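Local coordinates for protein Bis(5'-nucleosyl)-tetraphosphatase [asymmetrical] (Caenorhabditis elegans, PDB 1KT9) that hydrolyses diadenosine tetraphosphate asymmetrically to AMP and ATP, using divalent metal ions as cofactor, at residues V3-L8 / K81-K86; E19-Q24 / E55-T60; P34-V39 / V85-A90; K61-I66 / A90-P95; C70-F75 / R129-F134. All coordinates share one frame; numbering follows the deposited sequence.

Overall arrangement
The five contacts sample the alpha/beta/alpha sandwich of a monomeric Nudix hydrolase and show how one mixed sheet is built and then covered. Strand 83-92 serves three of them: contact 1 pairs it in parallel with strand 3-14, contact 3 sets it against strand 32-38 two places away, and contact 4 pairs its far end with strand 64-76. The centres of contacts 1 and 3 lie about 8 Å apart, those of contacts 1 and 4 about 22 Å. Contact 2 lays the end of helix 45-57, part of the Nudix box, against strand 17-24, whereas contact 5 brings helix 122-135 onto strand 64-76. Along the chain, contact 2 closes before contacts 4 and 5 open.

Contact 1: residues V3-L8 / K81-K86; sequences VKAAGL and KPKSVK
Val3 to Ala6 run alongside Lys83 to Lys86 as parallel neighbours, the two strand axes 4.4 Å apart at their closest and inclined by 25°. Five backbone hydrogen bonds pass between them in the staggered parallel pattern, from Val3 N to Pro82 O at one end to Gly7 N bonded to Lys86 O at 3.0 Å at the other. Val3 O and Ala5 O also receive CA-H contacts from Lys83 and Val85. In the Nudix fold, this pairing places strand 3-14 in the middle of the mixed sheet, since its opposite edge bonds to strand 32-38 through Gly37 and Val39. The methyl of Ala5 meets Val85 CG2 at 3.9 Å on one face of the sheet, and Lys83 CD lies 4.2 Å from the same Ala5 CB. Lys83 then bends at its third torsion (92°), and its amine end makes a cation-pi contact with Tyr76. On the face carrying Lys4, Ala6 and Lys86, the hydroxyl of Ser84 stands between its own N and carbonyl carbon (chi1 64°), with Lys4 CG 4.0 Å from Ser84 OG. A water lies 2.9 Å from Ala5 O; its link to Ser84 OG is doubtful.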
# COMPACT_ATOMS: atom_id res chain seq x y z
N VAL A 3 -0.43 -1.89 18.12
CA VAL A 3 -0.89 -3.01 17.33
C VAL A 3 -0.19 -2.91 15.99
O VAL A 3 -0.12 -1.86 15.38
CB VAL A 3 -2.40 -2.99 17.15
CG1 VAL A 3 -2.82 -4.08 16.21
CG2 VAL A 3 -3.07 -3.15 18.49
N LYS A 4 0.32 -4.03 15.52
CA LYS A 4 1.05 -4.04 14.28
C LYS A 4 0.23 -4.43 13.04
O LYS A 4 -0.50 -5.42 13.02
CB LYS A 4 2.25 -4.96 14.44
CG LYS A 4 3.30 -4.42 15.47
CD LYS A 4 4.52 -5.32 15.50
CE LYS A 4 5.63 -4.76 16.39
NZ LYS A 4 6.59 -3.98 15.54
N ALA A 5 0.42 -3.63 11.99
CA ALA A 5 -0.15 -3.88 10.68
C ALA A 5 0.91 -3.68 9.59
O ALA A 5 1.97 -3.04 9.82
CB ALA A 5 -1.32 -2.94 10.44
N ALA A 6 0.65 -4.21 8.41
CA ALA A 6 1.59 -4.08 7.29
C ALA A 6 0.87 -4.12 5.96
O ALA A 6 -0.26 -4.58 5.87
CB ALA A 6 2.68 -5.17 7.34
N GLY A 7 1.53 -3.59 4.95
CA GLY A 7 1.02 -3.60 3.59
C GLY A 7 2.06 -3.30 2.53
O GLY A 7 3.26 -3.14 2.82
N LEU A 8 1.59 -3.21 1.28
CA LEU A 8 2.50 -2.82 0.21
C LEU A 8 1.93 -1.63 -0.57
O LEU A 8 0.75 -1.63 -0.93
CB LEU A 8 2.68 -3.99 -0.76
CG LEU A 8 3.29 -5.27 -0.21
CD1 LEU A 8 3.27 -6.41 -1.25
CD2 LEU A 8 4.69 -5.03 0.26
N LYS A 81 -7.08 3.06 19.33
CA LYS A 81 -6.09 1.98 19.27
C LYS A 81 -4.80 2.28 18.49
O LYS A 81 -4.78 2.10 17.27
CB LYS A 81 -6.74 0.73 18.70
N PRO A 82 -3.74 2.70 19.17
CA PRO A 82 -2.46 2.98 18.51
C PRO A 82 -2.08 1.81 17.68
O PRO A 82 -2.18 0.65 18.11
CB PRO A 82 -1.48 3.17 19.67
CG PRO A 82 -2.28 3.51 20.78
CD PRO A 82 -3.64 2.95 20.62
N LYS A 83 -1.68 2.13 16.46
CA LYS A 83 -1.38 1.15 15.49
C LYS A 83 -0.29 1.69 14.55
O LYS A 83 -0.24 2.88 14.22
CB LYS A 83 -2.64 0.84 14.68
CG LYS A 83 -2.41 -0.02 13.47
CD LYS A 83 -3.74 -0.41 12.78
CE LYS A 83 -4.14 0.55 11.69
NZ LYS A 83 -5.35 0.07 10.98
N SER A 84 0.61 0.80 14.19
CA SER A 84 1.65 1.13 13.24
C SER A 84 1.36 0.35 11.96
O SER A 84 0.85 -0.75 12.05
CB SER A 84 3.00 0.72 13.83
OG SER A 84 3.12 -0.68 14.04
N VAL A 85 1.64 0.94 10.79
CA VAL A 85 1.48 0.24 9.54
C VAL A 85 2.79 0.37 8.76
O VAL A 85 3.21 1.47 8.41
CB VAL A 85 0.30 0.75 8.69
CG1 VAL A 85 0.13 -0.10 7.50
CG2 VAL A 85 -0.95 0.78 9.46
N LYS A 86 3.46 -0.76 8.56
CA LYS A 86 4.73 -0.76 7.83
C LYS A 86 4.47 -1.12 6.39
O LYS A 86 3.88 -2.18 6.10
CB LYS A 86 5.73 -1.74 8.47
CG LYS A 86 7.07 -1.84 7.72
CD LYS A 86 8.13 -2.58 8.56
CE LYS A 86 9.52 -2.41 7.99
NZ LYS A 86 10.55 -3.21 8.70
O HOH W 1 3.59 -2.17 12.08

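Contact 2: residues E19-Q24 / E55-T60; sequences EFLLLQ and EEANIT
Leu21 and Leu23, alternate residues on one face of strand 17-24, project toward the last turn of helix 45-57 and the loop that follows it. This is the helix-on-sheet layer of the Nudix fold: Glu55 to Asn58 belong to the Nudix box, and the helix leaves its course at Asn58, where phi turns positive (63°). The turn carries Ile59 back toward the sheet, so the second surface offers a low point at Ala57 and a longer projection at Ile59. The leucines match this relief. Leu23 sends CD1 over the end of the helix, where it lies 3.6 Å from Glu56 O and 4.1 Å from Glu56 CB, touching the backbone carbonyl and the base of the acidic side chain together. The small methyl of Ala57 leaves room for both neighbours: its CB is 4.2 Å from Leu23 CD1 and 4.4 Å from Leu21 CD2, a shallow hollow bordered by two branch ends. Ile59 has no such low profile. Its CG1 branch points away from its own carbonyl carbon (chi1 -63°) and extends toward the strand, to be met by Leu21, whose CG lies opposite its backbone N (chi1 -178°). No hydrogen bond crosses between the segments; the fit is one of shape, largely between apolar groups. Trp107 and Trp109 of strand 107-110 lie beside Leu23 and Leu21, while Pro35 also adjoins Leu23. At the other end of the interface, Leu21 CD2 and Ile59 CD1 meet tip to tip at 3.9 Å.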
# COMPACT_ATOMS: atom_id res chain seq x y z
N GLU A 19 2.07 5.16 -11.37
CA GLU A 19 0.73 5.24 -10.76
C GLU A 19 0.66 4.32 -9.56
O GLU A 19 1.12 3.17 -9.63
CB GLU A 19 -0.35 4.86 -11.79
CG GLU A 19 -0.45 5.82 -12.97
CD GLU A 19 -1.47 5.41 -14.03
OE1 GLU A 19 -1.60 4.24 -14.34
OE2 GLU A 19 -2.16 6.27 -14.52
N PHE A 20 0.02 4.79 -8.47
CA PHE A 20 -0.13 3.98 -7.25
C PHE A 20 -1.57 3.42 -7.09
O PHE A 20 -2.57 4.13 -7.32
CB PHE A 20 0.20 4.84 -6.01
CG PHE A 20 1.60 5.43 -6.03
CD1 PHE A 20 1.82 6.73 -6.44
CD2 PHE A 20 2.70 4.66 -5.66
CE1 PHE A 20 3.10 7.26 -6.47
CE2 PHE A 20 3.95 5.17 -5.70
CZ PHE A 20 4.18 6.45 -6.09
N LEU A 21 -1.66 2.15 -6.71
CA LEU A 21 -2.95 1.50 -6.54
C LEU A 21 -3.56 1.89 -5.22
O LEU A 21 -3.00 1.58 -4.18
CB LEU A 21 -2.81 -0.01 -6.55
CG LEU A 21 -4.12 -0.80 -6.41
CD1 LEU A 21 -5.17 -0.53 -7.52
CD2 LEU A 21 -3.82 -2.25 -6.40
N LEU A 22 -4.71 2.52 -5.24
CA LEU A 22 -5.41 2.81 -3.97
C LEU A 22 -6.76 2.11 -3.88
O LEU A 22 -7.47 2.05 -4.88
CB LEU A 22 -5.61 4.33 -3.75
CG LEU A 22 -4.32 5.18 -3.67
CD1 LEU A 22 -4.66 6.63 -3.50
CD2 LEU A 22 -3.41 4.72 -2.58
N LEU A 23 -7.08 1.60 -2.70
CA LEU A 23 -8.37 0.94 -2.46
C LEU A 23 -9.20 1.66 -1.38
O LEU A 23 -8.68 2.06 -0.35
CB LEU A 23 -8.20 -0.50 -2.00
CG LEU A 23 -7.14 -1.38 -2.67
CD1 LEU A 23 -6.94 -2.63 -1.82
CD2 LEU A 23 -7.55 -1.78 -4.04
N GLN A 24 -10.49 1.74 -1.64
CA GLN A 24 -11.45 2.38 -0.74
C GLN A 24 -11.87 1.37 0.32
O GLN A 24 -12.52 0.38 0.01
CB GLN A 24 -12.66 2.81 -1.54
CG GLN A 24 -13.34 4.07 -1.04
CD GLN A 24 -14.65 4.33 -1.74
OE1 GLN A 24 -15.34 3.38 -2.15
NE2 GLN A 24 -15.01 5.60 -1.89
N GLU A 55 -5.23 -10.76 0.09
CA GLU A 55 -6.60 -10.67 0.59
C GLU A 55 -7.35 -9.43 0.14
O GLU A 55 -8.56 -9.50 -0.15
CB GLU A 55 -6.64 -10.71 2.15
CG GLU A 55 -6.23 -12.04 2.79
CD GLU A 55 -6.15 -11.98 4.35
OE1 GLU A 55 -6.59 -10.99 4.95
OE2 GLU A 55 -5.61 -12.92 4.98
N GLU A 56 -6.68 -8.28 0.15
CA GLU A 56 -7.36 -7.00 -0.10
C GLU A 56 -7.35 -6.58 -1.57
O GLU A 56 -8.30 -5.98 -2.03
CB GLU A 56 -6.69 -5.88 0.70
CG GLU A 56 -6.89 -6.01 2.22
CD GLU A 56 -8.36 -5.95 2.60
OE1 GLU A 56 -9.02 -4.96 2.24
OE2 GLU A 56 -8.86 -6.90 3.21
N ALA A 57 -6.25 -6.87 -2.27
CA ALA A 57 -6.14 -6.44 -3.69
C ALA A 57 -6.21 -7.60 -4.71
O ALA A 57 -6.29 -7.35 -5.91
CB ALA A 57 -4.88 -5.66 -3.91
N ASN A 58 -6.19 -8.83 -4.24
CA ASN A 58 -6.20 -9.99 -5.15
C ASN A 58 -4.96 -10.04 -6.05
O ASN A 58 -5.03 -10.52 -7.20
CB ASN A 58 -7.46 -10.06 -6.01
CG ASN A 58 -7.78 -11.48 -6.51
OD1 ASN A 58 -7.67 -12.46 -5.77
ND2 ASN A 58 -8.24 -11.58 -7.78
N ILE A 59 -3.84 -9.55 -5.55
CA ILE A 59 -2.53 -9.60 -6.26
C ILE A 59 -1.63 -10.55 -5.46
O ILE A 59 -1.52 -10.39 -4.22
CB ILE A 59 -1.91 -8.19 -6.32
CG1 ILE A 59 -2.81 -7.27 -7.14
CG2 ILE A 59 -0.50 -8.21 -6.95
CD1 ILE A 59 -2.43 -5.82 -7.06
N THR A 60 -0.99 -11.52 -6.13
CA THR A 60 -0.13 -12.50 -5.49
C THR A 60 1.35 -12.20 -5.70
O THR A 60 1.76 -11.49 -6.65
CB THR A 60 -0.44 -13.95 -5.94
OG1 THR A 60 -0.61 -14.04 -7.36
CG2 THR A 60 -1.77 -14.42 -5.37

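Contact 3: residues P34-V39 / V85-A90; sequences PPKGHV and VKYWLA
The ring of Tyr87 fits against Pro34, Pro35 and Lys36, with the carbonyl oxygen of Pro35 at its edge, near the ring plane, 4.0 Å from Tyr87 CE2. Pro34 CB and Lys36 CB approach that ring obliquely. In the Nudix fold, strands 32-38 and 83-92 lie on either side of strand 3-14, so these side chains meet across an intervening strand, where Gly37 and Lys86 bond to the backbone of that middle strand. The segment 34-39 includes the first residues of the Nudix box, beginning at Gly37. The Tyr87 ring is swung to the side of its backbone N (chi1 -68°), which directs it across strand 3-14 toward segment 34-39. Pro34 crosses it at about a right angle, its CB 3.9 Å from Tyr87 CE2 and its CD 3.9 Å from Tyr87 OH. Lys36 folds back at its second torsion (chi2 -85°) and lays its aliphatic chain beside the phenol end of the ring. The same chain crosses Val85 nearly perpendicularly, with Lys36 CG 4.1 Å from Val85 CG1, while its amine continues to a hydrogen bond with Thr33 OG1. An alanine in place of Tyr87 is likely to open a gap between Pro34 and Lys36 and to free the lysine chain to shift. Met124 and Leu127 of helix 122-135 also touch the tyrosine. Its hydroxyl is buried without a polar partner in the model; Lys36 CD comes to 3.6 Å from Tyr87 OH.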
# COMPACT_ATOMS: atom_id res chain seq x y z
N PRO A 34 -3.33 2.15 0.20
CA PRO A 34 -2.78 0.96 -0.42
C PRO A 34 -3.25 -0.24 0.42
O PRO A 34 -3.75 -0.05 1.54
CB PRO A 34 -1.29 1.12 -0.29
CG PRO A 34 -1.08 2.59 -0.07
CD PRO A 34 -2.27 3.04 0.74
N PRO A 35 -3.13 -1.44 -0.14
CA PRO A 35 -3.57 -2.66 0.52
C PRO A 35 -2.82 -2.88 1.83
O PRO A 35 -1.60 -2.74 1.78
CB PRO A 35 -3.15 -3.78 -0.46
CG PRO A 35 -2.37 -3.15 -1.53
CD PRO A 35 -2.53 -1.69 -1.45
N LYS A 36 -3.51 -3.18 2.92
CA LYS A 36 -2.83 -3.45 4.21
C LYS A 36 -3.76 -4.11 5.20
O LYS A 36 -4.97 -4.15 4.98
CB LYS A 36 -2.33 -2.14 4.82
CG LYS A 36 -3.29 -1.48 5.71
CD LYS A 36 -4.24 -0.64 5.03
CE LYS A 36 -5.05 0.16 6.11
NZ LYS A 36 -6.17 0.91 5.46
N GLY A 37 -3.19 -4.59 6.30
CA GLY A 37 -3.98 -5.15 7.39
C GLY A 37 -3.13 -5.65 8.57
O GLY A 37 -1.91 -5.57 8.54
N HIS A 38 -3.80 -6.18 9.59
CA HIS A 38 -3.18 -6.62 10.85
C HIS A 38 -2.22 -7.81 10.68
O HIS A 38 -2.50 -8.77 9.93
CB HIS A 38 -4.26 -7.01 11.86
CG HIS A 38 -4.96 -5.84 12.49
ND1 HIS A 38 -5.63 -5.94 13.70
CD2 HIS A 38 -5.09 -4.55 12.10
CE1 HIS A 38 -6.14 -4.76 14.02
NE2 HIS A 38 -5.83 -3.90 13.07
N VAL A 39 -1.09 -7.74 11.38
CA VAL A 39 -0.12 -8.85 11.36
C VAL A 39 -0.65 -10.00 12.23
O VAL A 39 -1.03 -9.77 13.39
CB VAL A 39 1.22 -8.43 11.95
CG1 VAL A 39 2.15 -9.66 12.11
CG2 VAL A 39 1.87 -7.41 11.08
N VAL A 85 1.64 0.94 10.79
CA VAL A 85 1.48 0.24 9.54
C VAL A 85 2.79 0.37 8.76
O VAL A 85 3.21 1.47 8.41
CB VAL A 85 0.30 0.75 8.69
CG1 VAL A 85 0.13 -0.10 7.50
CG2 VAL A 85 -0.95 0.78 9.46
N LYS A 86 3.46 -0.76 8.56
CA LYS A 86 4.73 -0.76 7.83
C LYS A 86 4.47 -1.12 6.39
O LYS A 86 3.88 -2.18 6.10
CB LYS A 86 5.73 -1.74 8.47
CG LYS A 86 7.07 -1.84 7.72
CD LYS A 86 8.13 -2.58 8.56
CE LYS A 86 9.52 -2.41 7.99
NZ LYS A 86 10.55 -3.21 8.70
N TYR A 87 4.93 -0.27 5.48
CA TYR A 87 4.81 -0.48 4.03
C TYR A 87 6.13 -0.64 3.30
O TYR A 87 7.09 0.10 3.57
CB TYR A 87 4.11 0.73 3.35
CG TYR A 87 2.64 0.97 3.67
CD1 TYR A 87 2.23 1.97 4.56
CD2 TYR A 87 1.66 0.29 2.98
CE1 TYR A 87 0.86 2.20 4.81
CE2 TYR A 87 0.34 0.50 3.21
CZ TYR A 87 -0.07 1.45 4.11
OH TYR A 87 -1.45 1.57 4.24
N TRP A 88 6.16 -1.57 2.33
CA TRP A 88 7.25 -1.62 1.35
C TRP A 88 6.67 -1.27 -0.02
O TRP A 88 5.48 -1.51 -0.32
CB TRP A 88 7.82 -3.03 1.22
CG TRP A 88 8.79 -3.50 2.34
CD1 TRP A 88 10.18 -3.45 2.31
CD2 TRP A 88 8.45 -4.11 3.58
NE1 TRP A 88 10.69 -4.01 3.46
CE2 TRP A 88 9.65 -4.41 4.25
CE3 TRP A 88 7.25 -4.47 4.18
CZ2 TRP A 88 9.67 -5.02 5.50
CZ3 TRP A 88 7.29 -5.07 5.44
CH2 TRP A 88 8.47 -5.35 6.06
N LEU A 89 7.54 -0.73 -0.87
CA LEU A 89 7.20 -0.41 -2.24
C LEU A 89 7.35 -1.68 -3.07
O LEU A 89 8.35 -2.46 -2.93
CB LEU A 89 8.16 0.67 -2.74
CG LEU A 89 7.93 1.17 -4.17
CD1 LEU A 89 6.59 1.84 -4.31
CD2 LEU A 89 9.03 2.11 -4.56
N ALA A 90 6.37 -1.92 -3.91
CA ALA A 90 6.36 -3.08 -4.80
C ALA A 90 5.82 -2.81 -6.21
O ALA A 90 4.79 -2.16 -6.38
CB ALA A 90 5.58 -4.20 -4.15

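Contact 4: residues K61-I66 / A90-P95; sequences KEQLTI and AKLNNP
Asn93 reaches back from the end of strand 83-92 to Thr65. Asn93 CB lies 4.0 Å from Gln63 O, which accepts a hydrogen bond from the Asn93 backbone N. With CG set beside the backbone N (chi1 -63°), the amide comes to the threonine hydroxyl, Asn93 CG 3.5 Å from Thr65 OG1. At the tip, Asn93 OD1 lies 3.8 Å from Thr65 CB, and Asn93 ND2 donates to Thr65 OG1 at 3.0 Å, the oxygen close to the amide plane; the two side chains cross at about a right angle. ND2 also donates to water 2, which donates to Glu62 O, so one amide nitrogen ties Asn93 to both the strand and the 3-10 turn before it. Water 3 joins Gln63 O to Asn94 N. The antiparallel hairpin is regular: Thr65 and Lys91 form a hydrogen-bonded pair (Thr65 N to Lys91 O and Lys91 N to Thr65 O, each 3.0 Å), flanked by the non-hydrogen-bonded pairs Leu64 with Leu92 and Ile66 with Ala90. On the latter pairs' face, Ile66 CG1 rests 3.9 Å from Ala90 CB. Ile66 also meets Trp46 and Ile50 of helix 45-57, while Leu64 packs on Leu8 and Ile10 of strand 3-14.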
# COMPACT_ATOMS: atom_id res chain seq x y z
N LYS A 61 2.15 -12.85 -4.86
CA LYS A 61 3.56 -12.49 -4.75
C LYS A 61 4.34 -12.60 -6.05
O LYS A 61 5.14 -11.70 -6.39
CB LYS A 61 4.25 -13.30 -3.62
N GLU A 62 4.09 -13.66 -6.81
CA GLU A 62 4.81 -13.87 -8.06
C GLU A 62 4.55 -12.79 -9.13
O GLU A 62 5.27 -12.70 -10.14
CB GLU A 62 4.53 -15.26 -8.61
CG GLU A 62 3.46 -15.34 -9.69
CD GLU A 62 2.06 -15.04 -9.19
OE1 GLU A 62 1.84 -14.90 -7.95
OE2 GLU A 62 1.19 -14.97 -10.06
N GLN A 63 3.54 -11.94 -8.92
CA GLN A 63 3.26 -10.85 -9.85
C GLN A 63 4.06 -9.58 -9.56
O GLN A 63 3.98 -8.58 -10.27
CB GLN A 63 1.76 -10.44 -9.76
CG GLN A 63 0.77 -11.53 -10.03
CD GLN A 63 -0.66 -10.95 -10.07
OE1 GLN A 63 -1.38 -10.93 -9.06
NE2 GLN A 63 -1.04 -10.48 -11.23
N LEU A 64 4.83 -9.62 -8.48
CA LEU A 64 5.45 -8.41 -7.96
C LEU A 64 6.95 -8.46 -7.81
O LEU A 64 7.49 -9.52 -7.55
CB LEU A 64 4.90 -8.19 -6.52
CG LEU A 64 3.42 -7.97 -6.34
CD1 LEU A 64 3.00 -8.01 -4.90
CD2 LEU A 64 3.08 -6.65 -6.92
N THR A 65 7.61 -7.32 -7.92
CA THR A 65 8.99 -7.21 -7.45
C THR A 65 9.01 -6.26 -6.22
O THR A 65 8.73 -5.07 -6.35
CB THR A 65 9.91 -6.66 -8.53
OG1 THR A 65 10.03 -7.62 -9.60
CG2 THR A 65 11.39 -6.49 -8.01
N ILE A 66 9.29 -6.76 -5.02
CA ILE A 66 9.21 -5.92 -3.82
C ILE A 66 10.57 -5.30 -3.59
O ILE A 66 11.55 -6.01 -3.62
CB ILE A 66 8.81 -6.73 -2.62
CG1 ILE A 66 7.45 -7.36 -2.87
CG2 ILE A 66 8.71 -5.89 -1.40
CD1 ILE A 66 7.13 -8.52 -1.89
N ALA A 90 6.37 -1.92 -3.91
CA ALA A 90 6.36 -3.08 -4.80
C ALA A 90 5.82 -2.81 -6.21
O ALA A 90 4.79 -2.16 -6.38
CB ALA A 90 5.58 -4.20 -4.15
N LYS A 91 6.54 -3.29 -7.22
CA LYS A 91 6.16 -3.09 -8.60
C LYS A 91 5.25 -4.21 -9.15
O LYS A 91 5.58 -5.41 -9.01
CB LYS A 91 7.43 -2.99 -9.46
CG LYS A 91 7.16 -2.53 -10.90
CD LYS A 91 8.40 -2.53 -11.80
CE LYS A 91 8.08 -2.10 -13.27
NZ LYS A 91 9.35 -2.08 -14.12
N LEU A 92 4.14 -3.82 -9.80
CA LEU A 92 3.31 -4.81 -10.51
C LEU A 92 4.03 -4.96 -11.85
O LEU A 92 3.99 -4.05 -12.69
CB LEU A 92 1.91 -4.27 -10.75
CG LEU A 92 1.04 -5.29 -11.51
CD1 LEU A 92 0.72 -6.49 -10.70
CD2 LEU A 92 -0.24 -4.63 -11.97
N ASN A 93 4.72 -6.08 -12.05
CA ASN A 93 5.56 -6.17 -13.26
C ASN A 93 4.85 -6.16 -14.59
O ASN A 93 5.40 -5.61 -15.55
CB ASN A 93 6.50 -7.39 -13.18
CG ASN A 93 7.46 -7.26 -12.01
OD1 ASN A 93 8.04 -6.20 -11.82
ND2 ASN A 93 7.65 -8.33 -11.27
N ASN A 94 3.72 -6.85 -14.66
CA ASN A 94 2.95 -6.93 -15.90
C ASN A 94 1.56 -6.32 -15.69
O ASN A 94 0.64 -6.99 -15.28
CB ASN A 94 2.80 -8.37 -16.43
CG ASN A 94 2.11 -8.41 -17.79
OD1 ASN A 94 1.88 -7.38 -18.37
ND2 ASN A 94 1.79 -9.62 -18.31
N PRO A 95 1.43 -5.04 -15.96
CA PRO A 95 0.16 -4.38 -15.78
C PRO A 95 -0.89 -4.95 -16.74
O PRO A 95 -2.08 -4.68 -16.52
CB PRO A 95 0.46 -2.92 -16.11
CG PRO A 95 1.92 -2.83 -16.15
CD PRO A 95 2.46 -4.16 -16.51
O HOH W 2 6.25 -10.85 -11.88
O HOH W 3 2.95 -8.80 -12.93

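Contact 5: residues C70-F75 / R129-F134; sequences CHETLF and RKFSAF
Strand 70-75 and helix 129-134 run nearly antiparallel, at 169° between their directions, with their axes 9.2 Å apart at closest approach. Cys70 fills the space between two aromatic rings of the helix. Its sulfur extends opposite the backbone N (chi1 -173°) and sits over a face of Phe131, with Cys70 SG 3.3 Å from Phe131 CD2. The same sulfur lies over a face of Phe134, with Cys70 SG 3.6 Å from Phe134 CG, making sulfur-aromatic contacts to both rings. The beta carbon adds a CH-pi contact: it stands almost exactly above the middle of the Phe134 ring, 3.6 Å from Cys70 CB to the ring centroid and just 2° off its normal. Here the C-terminal helix 122-135 covers one side of the Nudix sheet, the side remote from helix 45-57, and Leu89 of neighbouring strand 83-92 touches both Cys70 and Phe131. Farther along the strand, the Glu72 side chain and the Phe131 ring pass alongside one another, pointing opposite ways. Glu72 bends at its second torsion, and Glu72 CG approaches to 3.7 Å from Phe131 CE2, while the backbone Glu72 N lies at the ring edge, in its plane. Replacing Phe131 with an alanine would probably leave the sulfur of Cys70 without one of its two rings and open a gap beside Glu72 CG. At the tip of that ring, Phe131 CZ meets His71 CA at 3.9 Å.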
# COMPACT_ATOMS: atom_id res chain seq x y z
N CYS A 70 13.18 -0.11 0.20
CA CYS A 70 12.29 1.03 0.24
C CYS A 70 11.09 0.74 1.11
O CYS A 70 10.13 0.12 0.69
CB CYS A 70 11.84 1.43 -1.18
SG CYS A 70 10.87 2.99 -1.25
N HIS A 71 11.14 1.22 2.34
CA HIS A 71 10.02 1.03 3.26
C HIS A 71 9.93 2.16 4.25
O HIS A 71 10.91 2.89 4.49
CB HIS A 71 10.19 -0.24 4.06
CG HIS A 71 11.45 -0.28 4.89
ND1 HIS A 71 11.46 -0.14 6.26
CD2 HIS A 71 12.73 -0.50 4.53
CE1 HIS A 71 12.69 -0.28 6.70
NE2 HIS A 71 13.49 -0.47 5.67
N GLU A 72 8.75 2.27 4.84
CA GLU A 72 8.47 3.30 5.83
C GLU A 72 7.29 2.85 6.69
O GLU A 72 6.41 2.08 6.24
CB GLU A 72 8.09 4.63 5.19
CG GLU A 72 9.14 5.43 4.45
CD GLU A 72 10.47 5.74 5.18
OE1 GLU A 72 10.49 5.93 6.43
OE2 GLU A 72 11.50 5.81 4.44
N THR A 73 7.25 3.36 7.91
CA THR A 73 6.23 2.94 8.85
C THR A 73 5.42 4.17 9.29
O THR A 73 6.00 5.21 9.69
CB THR A 73 6.86 2.29 10.06
OG1 THR A 73 7.56 1.10 9.68
CG2 THR A 73 5.77 1.83 11.09
N LEU A 74 4.10 4.04 9.21
CA LEU A 74 3.22 5.09 9.68
C LEU A 74 2.55 4.73 11.00
O LEU A 74 2.32 3.58 11.33
CB LEU A 74 2.12 5.37 8.65
CG LEU A 74 2.50 5.75 7.24
CD1 LEU A 74 1.23 5.95 6.46
CD2 LEU A 74 3.36 7.03 7.18
N PHE A 75 2.24 5.75 11.76
CA PHE A 75 1.59 5.58 13.05
C PHE A 75 0.20 6.16 13.00
O PHE A 75 0.07 7.37 12.84
CB PHE A 75 2.37 6.32 14.13
CG PHE A 75 3.80 5.90 14.19
CD1 PHE A 75 4.36 5.22 13.14
CD2 PHE A 75 4.56 6.19 15.28
CE1 PHE A 75 5.68 4.82 13.19
CE2 PHE A 75 5.88 5.79 15.33
CZ PHE A 75 6.45 5.10 14.29
N ARG A 129 5.52 10.58 -1.36
CA ARG A 129 6.58 11.42 -1.93
C ARG A 129 7.98 10.75 -1.70
O ARG A 129 8.85 10.79 -2.60
CB ARG A 129 6.57 12.83 -1.32
CG ARG A 129 5.44 13.73 -1.78
CD ARG A 129 5.58 15.22 -1.38
NE ARG A 129 5.36 15.37 0.06
CZ ARG A 129 4.19 15.64 0.63
NH1 ARG A 129 3.14 15.90 -0.11
NH2 ARG A 129 4.09 15.72 1.96
N LYS A 130 8.20 10.19 -0.52
CA LYS A 130 9.45 9.48 -0.25
C LYS A 130 9.63 8.33 -1.23
O LYS A 130 10.70 8.20 -1.83
CB LYS A 130 9.56 8.96 1.20
N PHE A 131 8.58 7.56 -1.47
CA PHE A 131 8.69 6.42 -2.41
C PHE A 131 8.89 6.89 -3.88
O PHE A 131 9.59 6.24 -4.69
CB PHE A 131 7.49 5.52 -2.28
CG PHE A 131 7.48 4.61 -1.05
CD1 PHE A 131 6.52 3.61 -0.95
CD2 PHE A 131 8.37 4.79 -0.03
CE1 PHE A 131 6.47 2.77 0.15
CE2 PHE A 131 8.33 3.96 1.11
CZ PHE A 131 7.39 2.95 1.20
N SER A 132 8.32 8.06 -4.22
CA SER A 132 8.46 8.63 -5.58
C SER A 132 9.90 9.03 -5.83
O SER A 132 10.44 8.82 -6.94
CB SER A 132 7.56 9.86 -5.79
OG SER A 132 6.21 9.42 -5.85
N ALA A 133 10.53 9.61 -4.81
CA ALA A 133 11.92 10.01 -4.94
C ALA A 133 12.82 8.76 -5.05
O ALA A 133 13.83 8.80 -5.76
CB ALA A 133 12.34 10.86 -3.79
N PHE A 134 12.50 7.71 -4.29
CA PHE A 134 13.27 6.48 -4.37
C PHE A 134 13.24 5.99 -5.82
O PHE A 134 14.28 5.69 -6.43
CB PHE A 134 12.71 5.42 -3.43
CG PHE A 134 13.33 4.04 -3.65
CD1 PHE A 134 14.50 3.67 -3.00
CD2 PHE A 134 12.75 3.16 -4.50
CE1 PHE A 134 15.06 2.43 -3.21
CE2 PHE A 134 13.32 1.92 -4.72
CZ PHE A 134 14.46 1.56 -4.07